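Local coordinates for START domain-containing protein 10 (Homo sapiens, PDB 6SER), which transfers phosphatidylcholine and phosphatidylethanolamine between membranes, preferring lipids with a palmitoyl or stearoyl chain at sn-1 and an unsaturated chain at sn-2, at residues R92-F103 with V114-P122; L125-L133 with Y155-S166. All coordinates share one frame; numbering follows the deposited sequence.

Contact 1: R92-F103 with V114-P122. With PO4 (phosphate ion), chain B.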
loop_
_atom_site.group_PDB
_atom_site.type_symbol
_atom_site.label_atom_id
_atom_site.label_comp_id
_atom_site.label_asym_id
_atom_site.label_seq_id
_atom_site.Cartn_x
_atom_site.Cartn_y
_atom_site.Cartn_z
ATOM N N ARG A 92 8.089 8.352 -5.119
ATOM C CA ARG A 92 6.646 8.370 -5.362
ATOM C C ARG A 92 6.222 9.614 -6.122
ATOM O O ARG A 92 5.430 9.536 -7.066
ATOM C CB ARG A 92 5.867 8.287 -4.045
ATOM C CG ARG A 92 5.327 6.904 -3.697
ATOM C CD ARG A 92 3.955 6.599 -4.332
ATOM N NE ARG A 92 3.566 5.215 -4.052
ATOM C CZ ARG A 92 2.352 4.698 -4.237
ATOM N NH1 ARG A 92 1.363 5.447 -4.705
ATOM N NH2 ARG A 92 2.127 3.423 -3.939
ATOM N N LYS A 93 6.740 10.773 -5.734
ATOM C CA LYS A 93 6.341 11.998 -6.418
ATOM C C LYS A 93 6.842 12.063 -7.851
ATOM O O LYS A 93 6.337 12.874 -8.627
ATOM C CB LYS A 93 6.834 13.214 -5.653
ATOM C CG LYS A 93 5.971 13.548 -4.466
ATOM C CD LYS A 93 6.603 14.658 -3.658
ATOM C CE LYS A 93 5.730 15.013 -2.486
ATOM N NZ LYS A 93 6.352 16.061 -1.644
ATOM N N LYS A 94 7.819 11.237 -8.220
ATOM C CA LYS A 94 8.291 11.251 -9.596
ATOM C C LYS A 94 7.289 10.590 -10.539
ATOM O O LYS A 94 7.021 11.122 -11.622
ATOM C CB LYS A 94 9.664 10.573 -9.690
ATOM C CG LYS A 94 10.302 10.602 -11.078
ATOM C CD LYS A 94 10.742 12.006 -11.504
ATOM C CE LYS A 94 11.327 11.989 -12.923
ATOM N NZ LYS A 94 11.790 13.333 -13.378
ATOM N N TRP A 95 6.709 9.446 -10.145
ATOM C CA TRP A 95 5.841 8.676 -11.032
ATOM C C TRP A 95 4.371 8.611 -10.621
ATOM O O TRP A 95 3.553 8.168 -11.433
ATOM C CB TRP A 95 6.352 7.232 -11.170
ATOM C CG TRP A 95 6.352 6.463 -9.877
ATOM C CD1 TRP A 95 7.352 6.428 -8.945
ATOM C CD2 TRP A 95 5.309 5.613 -9.374
ATOM N NE1 TRP A 95 6.995 5.612 -7.895
ATOM C CE2 TRP A 95 5.745 5.107 -8.131
ATOM C CE3 TRP A 95 4.050 5.233 -9.852
ATOM C CZ2 TRP A 95 4.972 4.244 -7.362
ATOM C CZ3 TRP A 95 3.281 4.375 -9.087
ATOM C CH2 TRP A 95 3.747 3.886 -7.858
ATOM N N ASP A 96 4.012 9.007 -9.403
ATOM C CA ASP A 96 2.626 8.949 -8.933
ATOM C C ASP A 96 1.986 10.301 -9.229
ATOM O O ASP A 96 2.302 11.305 -8.583
ATOM C CB ASP A 96 2.580 8.600 -7.443
ATOM C CG ASP A 96 1.157 8.568 -6.858
ATOM O OD1 ASP A 96 0.232 9.206 -7.405
ATOM O OD2 ASP A 96 0.975 7.916 -5.801
ATOM N N SER A 97 1.087 10.327 -10.212
ATOM C CA SER A 97 0.504 11.588 -10.653
ATOM C C SER A 97 -0.577 12.115 -9.717
ATOM O O SER A 97 -1.012 13.257 -9.891
ATOM C CB SER A 97 -0.068 11.423 -12.061
ATOM O OG SER A 97 -0.823 10.230 -12.141
ATOM N N ASN A 98 -1.004 11.334 -8.724
ATOM C CA ASN A 98 -2.032 11.784 -7.795
ATOM C C ASN A 98 -1.498 12.310 -6.463
ATOM O O ASN A 98 -2.184 13.109 -5.818
ATOM C CB ASN A 98 -3.019 10.644 -7.523
ATOM C CG ASN A 98 -3.943 10.393 -8.692
ATOM O OD1 ASN A 98 -4.031 11.208 -9.611
ATOM N ND2 ASN A 98 -4.632 9.261 -8.669
ATOM N N VAL A 99 -0.299 11.903 -6.041
ATOM C CA VAL A 99 0.170 12.216 -4.696
ATOM C C VAL A 99 0.374 13.721 -4.531
ATOM O O VAL A 99 0.896 14.406 -5.424
ATOM C CB VAL A 99 1.463 11.438 -4.385
ATOM C CG1 VAL A 99 2.558 11.774 -5.399
ATOM C CG2 VAL A 99 1.941 11.733 -2.956
ATOM N N ILE A 100 -0.055 14.248 -3.385
ATOM C CA ILE A 100 0.189 15.643 -3.032
ATOM C C ILE A 100 1.443 15.685 -2.174
ATOM O O ILE A 100 2.446 16.319 -2.521
ATOM C CB ILE A 100 -0.986 16.268 -2.257
ATOM C CG1 ILE A 100 -2.324 16.028 -2.952
ATOM C CG2 ILE A 100 -0.749 17.765 -2.050
ATOM C CD1 ILE A 100 -2.438 16.716 -4.264
ATOM N N GLU A 101 1.378 14.986 -1.051
ATOM C CA GLU A 101 2.394 14.976 -0.016
ATOM C C GLU A 101 2.526 13.537 0.459
ATOM O O GLU A 101 1.511 12.849 0.615
ATOM C CB GLU A 101 1.970 15.890 1.140
ATOM C CG GLU A 101 3.060 16.723 1.733
ATOM C CD GLU A 101 2.511 17.805 2.646
ATOM O OE1 GLU A 101 1.265 17.937 2.745
ATOM O OE2 GLU A 101 3.329 18.526 3.261
ATOM N N THR A 102 3.757 13.066 0.662
ATOM C CA THR A 102 3.940 11.767 1.303
ATOM C C THR A 102 5.294 11.744 1.996
ATOM O O THR A 102 6.297 12.166 1.418
ATOM C CB THR A 102 3.815 10.602 0.300
ATOM O OG1 THR A 102 3.948 9.354 0.996
ATOM C CG2 THR A 102 4.896 10.676 -0.801
ATOM N N PHE A 103 5.315 11.251 3.231
ATOM C CA PHE A 103 6.542 11.207 4.020
ATOM C C PHE A 103 6.307 10.315 5.222
ATOM O O PHE A 103 5.172 10.164 5.680
ATOM C CB PHE A 103 6.964 12.605 4.485
ATOM C CG PHE A 103 5.869 13.368 5.174
ATOM C CD1 PHE A 103 5.649 13.227 6.537
ATOM C CD2 PHE A 103 5.045 14.225 4.448
ATOM C CE1 PHE A 103 4.622 13.935 7.171
ATOM C CE2 PHE A 103 4.030 14.940 5.068
ATOM C CZ PHE A 103 3.816 14.794 6.435
ATOM N N VAL A 114 5.450 4.663 10.728
ATOM C CA VAL A 114 4.197 5.384 10.564
ATOM C C VAL A 114 4.436 6.498 9.556
ATOM O O VAL A 114 5.437 7.217 9.646
ATOM C CB VAL A 114 3.685 5.958 11.903
ATOM C CG1 VAL A 114 2.284 6.573 11.724
ATOM C CG2 VAL A 114 3.669 4.878 12.962
ATOM N N GLY A 115 3.502 6.657 8.612
ATOM C CA GLY A 115 3.690 7.598 7.528
ATOM C C GLY A 115 2.394 8.236 7.076
ATOM O O GLY A 115 1.290 7.878 7.516
ATOM N N TYR A 116 2.557 9.198 6.163
ATOM C CA TYR A 116 1.508 10.095 5.720
ATOM C C TYR A 116 1.463 10.091 4.206
ATOM O O TYR A 116 2.505 10.055 3.550
ATOM C CB TYR A 116 1.757 11.527 6.211
ATOM C CG TYR A 116 0.705 12.494 5.746
ATOM C CD1 TYR A 116 -0.495 12.632 6.446
ATOM C CD2 TYR A 116 0.897 13.266 4.616
ATOM C CE1 TYR A 116 -1.470 13.505 6.036
ATOM C CE2 TYR A 116 -0.067 14.149 4.207
ATOM C CZ TYR A 116 -1.257 14.258 4.915
ATOM O OH TYR A 116 -2.235 15.128 4.503
ATOM N N TYR A 117 0.250 10.152 3.653
ATOM C CA TYR A 117 0.078 10.167 2.199
ATOM C C TYR A 117 -1.191 10.928 1.831
ATOM O O TYR A 117 -2.276 10.581 2.314
ATOM C CB TYR A 117 0.027 8.736 1.665
ATOM C CG TYR A 117 -0.221 8.630 0.172
ATOM C CD1 TYR A 117 0.841 8.578 -0.726
ATOM C CD2 TYR A 117 -1.519 8.551 -0.339
ATOM C CE1 TYR A 117 0.625 8.459 -2.090
ATOM C CE2 TYR A 117 -1.743 8.436 -1.706
ATOM C CZ TYR A 117 -0.664 8.395 -2.575
ATOM O OH TYR A 117 -0.873 8.291 -3.933
ATOM N N SER A 118 -1.060 11.926 0.951
ATOM C CA SER A 118 -2.147 12.746 0.424
ATOM C C SER A 118 -2.268 12.557 -1.079
ATOM O O SER A 118 -1.259 12.444 -1.780
ATOM C CB SER A 118 -1.904 14.242 0.646
ATOM O OG SER A 118 -1.699 14.560 1.992
ATOM N N TRP A 119 -3.499 12.604 -1.591
ATOM C CA TRP A 119 -3.667 12.529 -3.035
ATOM C C TRP A 119 -4.887 13.328 -3.472
ATOM O O TRP A 119 -5.797 13.591 -2.680
ATOM C CB TRP A 119 -3.742 11.073 -3.519
ATOM C CG TRP A 119 -4.992 10.287 -3.225
ATOM C CD1 TRP A 119 -5.987 10.001 -4.110
ATOM C CD2 TRP A 119 -5.358 9.634 -1.990
ATOM N NE1 TRP A 119 -6.957 9.235 -3.506
ATOM C CE2 TRP A 119 -6.594 8.989 -2.210
ATOM C CE3 TRP A 119 -4.765 9.535 -0.728
ATOM C CZ2 TRP A 119 -7.246 8.256 -1.219
ATOM C CZ3 TRP A 119 -5.417 8.803 0.257
ATOM C CH2 TRP A 119 -6.645 8.177 0.007
ATOM N N ARG A 120 -4.884 13.731 -4.736
ATOM C CA ARG A 120 -5.954 14.583 -5.221
ATOM C C ARG A 120 -7.042 13.748 -5.886
ATOM O O ARG A 120 -6.807 12.634 -6.359
ATOM C CB ARG A 120 -5.412 15.646 -6.180
ATOM C CG ARG A 120 -4.524 15.106 -7.268
ATOM C CD ARG A 120 -3.979 16.236 -8.134
ATOM N NE ARG A 120 -2.879 16.933 -7.481
ATOM C CZ ARG A 120 -1.600 16.595 -7.615
ATOM N NH1 ARG A 120 -1.259 15.569 -8.387
ATOM N NH2 ARG A 120 -0.665 17.284 -6.974
ATOM N N CYS A 121 -8.244 14.230 -5.735
ATOM C CA CYS A 121 -9.421 13.600 -6.341
ATOM C C CYS A 121 -10.077 14.614 -7.264
ATOM O O CYS A 121 -9.913 15.757 -7.064
ATOM C CB CYS A 121 -10.352 13.121 -5.248
ATOM S SG CYS A 121 -9.604 11.949 -4.114
ATOM N N PRO A 122 -10.796 14.181 -8.303
ATOM C CA PRO A 122 -11.465 15.087 -9.214
ATOM C C PRO A 122 -12.412 16.045 -8.489
ATOM O O PRO A 122 -13.175 15.614 -7.747
ATOM C CB PRO A 122 -12.191 14.167 -10.179
ATOM C CG PRO A 122 -12.187 12.826 -9.543
ATOM C CD PRO A 122 -10.998 12.811 -8.636
HETATM P P PO4 B . 14.245 14.824 -10.547
HETATM O O1 PO4 B . 13.478 13.960 -9.714
HETATM O O2 PO4 B . 13.505 15.965 -10.861
HETATM O O3 PO4 B . 14.567 14.133 -11.716
HETATM O O4 PO4 B . 15.434 15.232 -9.878
HETATM O O HOH W 1 -1.569 17.149 2.204
#

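Contact 2: L125-L133 with Y155-S166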
loop_
_atom_site.group_PDB
_atom_site.type_symbol
_atom_site.label_atom_id
_atom_site.label_comp_id
_atom_site.label_asym_id
_atom_site.label_seq_id
_atom_site.Cartn_x
_atom_site.Cartn_y
_atom_site.Cartn_z
ATOM N N LEU A 125 -15.043 16.273 -5.745
ATOM C CA LEU A 125 -14.531 15.577 -4.554
ATOM C C LEU A 125 -13.390 16.345 -3.921
ATOM O O LEU A 125 -12.717 17.069 -4.585
ATOM C CB LEU A 125 -14.033 14.204 -4.959
ATOM C CG LEU A 125 -15.063 13.267 -5.550
ATOM C CD1 LEU A 125 -14.362 12.158 -6.244
ATOM C CD2 LEU A 125 -15.977 12.712 -4.498
ATOM N N LYS A 126 -13.210 16.147 -2.647
ATOM C CA LYS A 126 -12.033 16.792 -2.054
ATOM C C LYS A 126 -10.818 15.853 -2.088
ATOM O O LYS A 126 -10.964 14.719 -2.393
ATOM C CB LYS A 126 -12.385 17.662 -0.856
ATOM C CG LYS A 126 -12.600 17.044 0.485
ATOM C CD LYS A 126 -13.666 17.786 1.247
ATOM C CE LYS A 126 -13.316 19.174 1.691
ATOM N NZ LYS A 126 -13.751 19.447 3.060
ATOM N N ASN A 127 -9.649 16.395 -1.826
ATOM C CA ASN A 127 -8.429 15.582 -1.763
ATOM C C ASN A 127 -8.460 14.751 -0.486
ATOM O O ASN A 127 -9.113 15.105 0.418
ATOM C CB ASN A 127 -7.180 16.441 -1.919
ATOM C CG ASN A 127 -7.136 17.241 -3.191
ATOM O OD1 ASN A 127 -7.559 16.800 -4.220
ATOM N ND2 ASN A 127 -6.590 18.418 -3.123
ATOM N N ARG A 128 -7.738 13.659 -0.475
ATOM C CA ARG A 128 -7.759 12.678 0.618
ATOM C C ARG A 128 -6.382 12.490 1.227
ATOM O O ARG A 128 -5.464 12.719 0.592
ATOM C CB ARG A 128 -8.258 11.358 0.072
ATOM C CG ARG A 128 -9.730 11.142 0.330
ATOM C CD ARG A 128 -10.579 11.162 -0.885
ATOM N NE ARG A 128 -11.889 10.894 -0.403
ATOM C CZ ARG A 128 -12.960 11.520 -0.770
ATOM N NH1 ARG A 128 -12.914 12.428 -1.696
ATOM N NH2 ARG A 128 -14.071 11.211 -0.208
ATOM N N ASP A 129 -6.332 12.044 2.453
ATOM C CA ASP A 129 -5.088 11.741 3.171
ATOM C C ASP A 129 -5.283 10.537 4.076
ATOM O O ASP A 129 -6.335 10.298 4.478
ATOM C CB ASP A 129 -4.481 12.965 3.850
ATOM C CG ASP A 129 -5.217 13.569 5.014
ATOM O OD1 ASP A 129 -6.322 13.213 5.263
ATOM O OD2 ASP A 129 -4.666 14.390 5.598
ATOM N N VAL A 130 -4.205 9.869 4.357
ATOM C CA VAL A 130 -4.154 8.696 5.238
ATOM C C VAL A 130 -2.934 8.754 6.129
ATOM O O VAL A 130 -1.947 9.249 5.749
ATOM C CB VAL A 130 -4.144 7.378 4.459
ATOM C CG1 VAL A 130 -5.484 7.051 3.900
ATOM C CG2 VAL A 130 -3.100 7.326 3.386
ATOM N N ILE A 131 -3.117 8.259 7.327
ATOM C CA ILE A 131 -2.029 7.987 8.253
ATOM C C ILE A 131 -2.027 6.484 8.451
ATOM O O ILE A 131 -3.042 5.922 8.877
ATOM C CB ILE A 131 -2.240 8.701 9.600
ATOM C CG1 ILE A 131 -2.467 10.203 9.409
ATOM C CG2 ILE A 131 -1.092 8.424 10.548
ATOM C CD1 ILE A 131 -1.224 10.949 9.173
ATOM N N THR A 132 -0.908 5.824 8.152
ATOM C CA THR A 132 -0.861 4.367 8.174
ATOM C C THR A 132 0.342 3.861 8.959
ATOM O O THR A 132 1.398 4.497 8.987
ATOM C CB THR A 132 -0.809 3.779 6.750
ATOM O OG1 THR A 132 0.289 4.359 6.039
ATOM C CG2 THR A 132 -2.098 4.062 5.991
ATOM N N LEU A 133 0.167 2.709 9.599
ATOM C CA LEU A 133 1.281 1.939 10.125
ATOM C C LEU A 133 1.696 0.939 9.054
ATOM O O LEU A 133 0.881 0.128 8.607
ATOM C CB LEU A 133 0.899 1.236 11.426
ATOM C CG LEU A 133 1.990 0.514 12.232
ATOM C CD1 LEU A 133 1.471 0.246 13.623
ATOM C CD2 LEU A 133 2.416 -0.811 11.602
ATOM N N TYR A 155 -1.347 14.440 13.927
ATOM C CA TYR A 155 -1.875 14.447 12.565
ATOM C C TYR A 155 -3.381 14.232 12.604
ATOM O O TYR A 155 -3.888 13.213 12.119
ATOM C CB TYR A 155 -1.169 13.399 11.702
ATOM C CG TYR A 155 0.282 13.747 11.478
ATOM C CD1 TYR A 155 0.699 14.374 10.310
ATOM C CD2 TYR A 155 1.232 13.490 12.456
ATOM C CE1 TYR A 155 2.019 14.717 10.123
ATOM C CE2 TYR A 155 2.550 13.832 12.276
ATOM C CZ TYR A 155 2.944 14.437 11.114
ATOM O OH TYR A 155 4.277 14.768 10.962
ATOM N N PRO A 156 -4.132 15.185 13.158
ATOM C CA PRO A 156 -5.593 15.077 13.137
ATOM C C PRO A 156 -6.119 15.357 11.742
ATOM O O PRO A 156 -5.377 15.861 10.885
ATOM C CB PRO A 156 -6.036 16.160 14.136
ATOM C CG PRO A 156 -4.990 17.211 13.989
ATOM C CD PRO A 156 -3.692 16.483 13.710
ATOM N N PRO A 157 -7.385 15.050 11.466
ATOM C CA PRO A 157 -7.944 15.387 10.153
ATOM C C PRO A 157 -7.802 16.873 9.850
ATOM O O PRO A 157 -7.840 17.723 10.742
ATOM C CB PRO A 157 -9.423 14.992 10.282
ATOM C CG PRO A 157 -9.454 13.967 11.381
ATOM C CD PRO A 157 -8.375 14.390 12.339
ATOM N N ARG A 158 -7.656 17.179 8.573
ATOM C CA ARG A 158 -7.605 18.551 8.094
ATOM C C ARG A 158 -8.919 18.907 7.426
ATOM O O ARG A 158 -9.464 18.108 6.660
ATOM C CB ARG A 158 -6.466 18.734 7.098
ATOM C CG ARG A 158 -5.128 18.895 7.755
ATOM C CD ARG A 158 -4.052 18.275 6.902
ATOM N NE ARG A 158 -4.016 18.863 5.569
ATOM C CZ ARG A 158 -3.413 20.007 5.270
ATOM N NH1 ARG A 158 -2.787 20.690 6.220
ATOM N NH2 ARG A 158 -3.436 20.467 4.024
ATOM N N LYS A 159 -9.410 20.122 7.688
ATOM C CA LYS A 159 -10.734 20.483 7.193
ATOM C C LYS A 159 -10.786 20.456 5.670
ATOM O O LYS A 159 -11.844 20.179 5.096
ATOM C CB LYS A 159 -11.155 21.858 7.721
ATOM C CG LYS A 159 -10.673 23.012 6.864
ATOM C CD LYS A 159 -11.434 24.290 7.150
ATOM C CE LYS A 159 -11.029 24.883 8.479
ATOM N NZ LYS A 159 -11.433 26.314 8.563
ATOM N N ASP A 160 -9.655 20.700 4.999
ATOM C CA ASP A 160 -9.629 20.742 3.540
ATOM C C ASP A 160 -9.494 19.368 2.889
ATOM O O ASP A 160 -9.681 19.259 1.669
ATOM C CB ASP A 160 -8.490 21.652 3.063
ATOM C CG ASP A 160 -7.193 21.413 3.818
ATOM O OD1 ASP A 160 -6.162 21.166 3.165
ATOM O OD2 ASP A 160 -7.208 21.459 5.067
ATOM N N LEU A 161 -9.203 18.320 3.661
ATOM C CA LEU A 161 -8.972 16.985 3.121
ATOM C C LEU A 161 -9.862 15.977 3.831
ATOM O O LEU A 161 -10.052 16.049 5.045
ATOM C CB LEU A 161 -7.504 16.539 3.292
ATOM C CG LEU A 161 -6.388 16.982 2.341
ATOM C CD1 LEU A 161 -6.961 17.570 1.093
ATOM C CD2 LEU A 161 -5.509 17.984 3.020
ATOM N N VAL A 162 -10.302 14.993 3.092
ATOM C CA VAL A 162 -11.085 13.915 3.703
ATOM C C VAL A 162 -10.098 12.902 4.247
ATOM O O VAL A 162 -9.275 12.536 3.544
ATOM C CB VAL A 162 -12.016 13.280 2.670
ATOM C CG1 VAL A 162 -12.685 12.050 3.205
ATOM C CG2 VAL A 162 -13.035 14.276 2.205
ATOM N N ARG A 163 -10.199 12.546 5.501
ATOM C CA ARG A 163 -9.323 11.507 6.049
ATOM C C ARG A 163 -9.875 10.146 5.690
ATOM O O ARG A 163 -10.814 9.774 6.204
ATOM C CB ARG A 163 -9.129 11.621 7.550
ATOM C CG ARG A 163 -8.147 10.601 8.086
ATOM C CD ARG A 163 -6.813 10.997 7.557
ATOM N NE ARG A 163 -6.263 11.444 8.761
ATOM C CZ ARG A 163 -5.763 12.586 9.059
ATOM N NH1 ARG A 163 -5.595 13.543 8.196
ATOM N NH2 ARG A 163 -5.351 12.734 10.271
ATOM N N ALA A 164 -9.213 9.448 4.813
ATOM C CA ALA A 164 -9.597 8.097 4.421
ATOM C C ALA A 164 -9.034 7.097 5.413
ATOM O O ALA A 164 -8.275 7.433 6.253
ATOM C CB ALA A 164 -9.117 7.834 3.048
ATOM N N VAL A 165 -9.505 5.895 5.282
ATOM C CA VAL A 165 -9.103 4.800 6.170
ATOM C C VAL A 165 -8.652 3.618 5.336
ATOM O O VAL A 165 -9.378 3.103 4.582
ATOM C CB VAL A 165 -10.220 4.361 7.114
ATOM C CG1 VAL A 165 -9.787 3.208 7.968
ATOM C CG2 VAL A 165 -10.804 5.467 7.925
ATOM N N SER A 166 -7.429 3.241 5.531
ATOM C CA SER A 166 -6.887 2.034 4.920
ATOM C C SER A 166 -7.147 0.876 5.879
ATOM O O SER A 166 -6.446 0.726 6.882
ATOM C CB SER A 166 -5.399 2.214 4.615
ATOM O OG SER A 166 -4.767 0.950 4.428
HETATM O O HOH W 2 -9.272 19.096 -1.019
HETATM O O HOH W 3 -7.847 15.121 6.750
HETATM O O HOH W 4 -5.958 7.126 7.691
#

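Contact 1: R92-F103 with V114-P122
Tyr-117 lays its ring along its own strand toward the C-terminal end, and its hydroxyl OH donates to Asp-96 OD2 over 2.7 Å, arriving on the syn side of the carboxylate. The anti side of the same oxygen takes Arg-92 NH1 in a salt bridge, so OD2 is gripped by two donors. The other oxygen, OD1, accepts from the backbone N of Asn-98, an Asx turn that, with the two bonds to OD2, restrains the rotation of the carboxylate as the chain leaves helix 89-95. Around this polar knot the packing is close. Val-99 CG2 lies 3.6 Å from Tyr-117 CE1, the two side chains crossing at about a right angle, while Thr-102 OG1 sits at the edge of the same ring.

The strands form the antiparallel beta hairpin 99-109/112-119 of the START fold. Val-99 pairs with Trp-119 and Thr-102 with Tyr-117, a shift of one residue that marks a beta bulge. Across it Ile-100 N donates to Ser-118 O (2.7 Å, 169° at the hydrogen), and Ser-118 N returns a bond to Glu-101 O.

On the other face the Phe-103 and Tyr-116 rings lie nearly parallel, planes 26° apart, but are slid so far that they barely overlap; instead Tyr-116 CB sits over the Phe-103 face, 4.0 Å from its centroid. The loose side lies at the exposed residues Glu-101, Ser-97, Asn-98 and Arg-120. There a water donates to Glu-101 OE1. Arg-120, bent at chi3 (78°), folds its guanidinium back over Asn-98 O; Ile-100 CD1 also packs over a face, 3.3 Å from Arg-120 NE, and Ser-97 O lies at the guanidinium edge.

Contact 2: L125-L133 with Y155-S166
Asp-129 and Arg-163 face each other across two parallel strands and close a salt bridge. Arg-163 NH1 donates almost straight to Asp-129 OD1 (3.0 Å, 177° at the hydrogen), lying above the carboxylate plane while the oxygen stays in the guanidinium plane; its second bond, to OD2, is weak. Strands 127-139 and 161-175 are the parallel pair in the otherwise antiparallel curved sheet of this START domain. Asn-127 O accepts from Val-162 N (2.9 Å), Val-162 O from Asp-129 N, and Asp-129 O from Ala-164 N.

Next to the salt bridge, Ile-131 CG1 covers one face of the Arg-163 guanidinium, whose chain is turned toward it by bends at chi2 and chi3. Ile-131 CD1 continues outward to Tyr-155 CB, 3.5 Å away. On the face with Arg-128 and Val-162, these two side chains run side by side, and Val-162 CB lies over the Arg-128 guanidinium, which bonds through NH2 to Pro-191 O. Val-162 CG2 presses tightly on Lys-126 CG, at 3.3 Å.

In the second shell, Tyr-116 OH holds Asp-129 OD2 from the neighbouring strand, and a water reaches Asp-129 OD1, Arg-158 N and Leu-161 O. Arg-158 begins the type I turn that leads into strand 161-175, and its NH2 is tied to Asp-160 OD1 by a salt bridge at 2.9 Å. The turn is also clasped from across the contact: Lys-126, bent at chi2, chi3 and chi4, brings NZ to within 2.9 Å of Lys-159 O, nearly in line with that carbonyl bond.

From the N terminus, the chain leaves helix 89-95, runs up strand 99-109 and returns down strand 112-119, and contact 1 closes this short hairpin. After a brief connection, strand 127-139 turns back beside strand 112-119. The chain then passes through strand 142-151 and the loop beyond it before 155-166 comes alongside 125-133, where contact 2 closes a longer loop. The contacts follow in series, neither nested nor crossed. They are joined through adjacent strands 112-119 and 127-139, where Tyr-117 O probably accepts from Val-130 N (2.9 Å). Together they tie the end of helix 89-95 to strand 161-175 across one curved sheet.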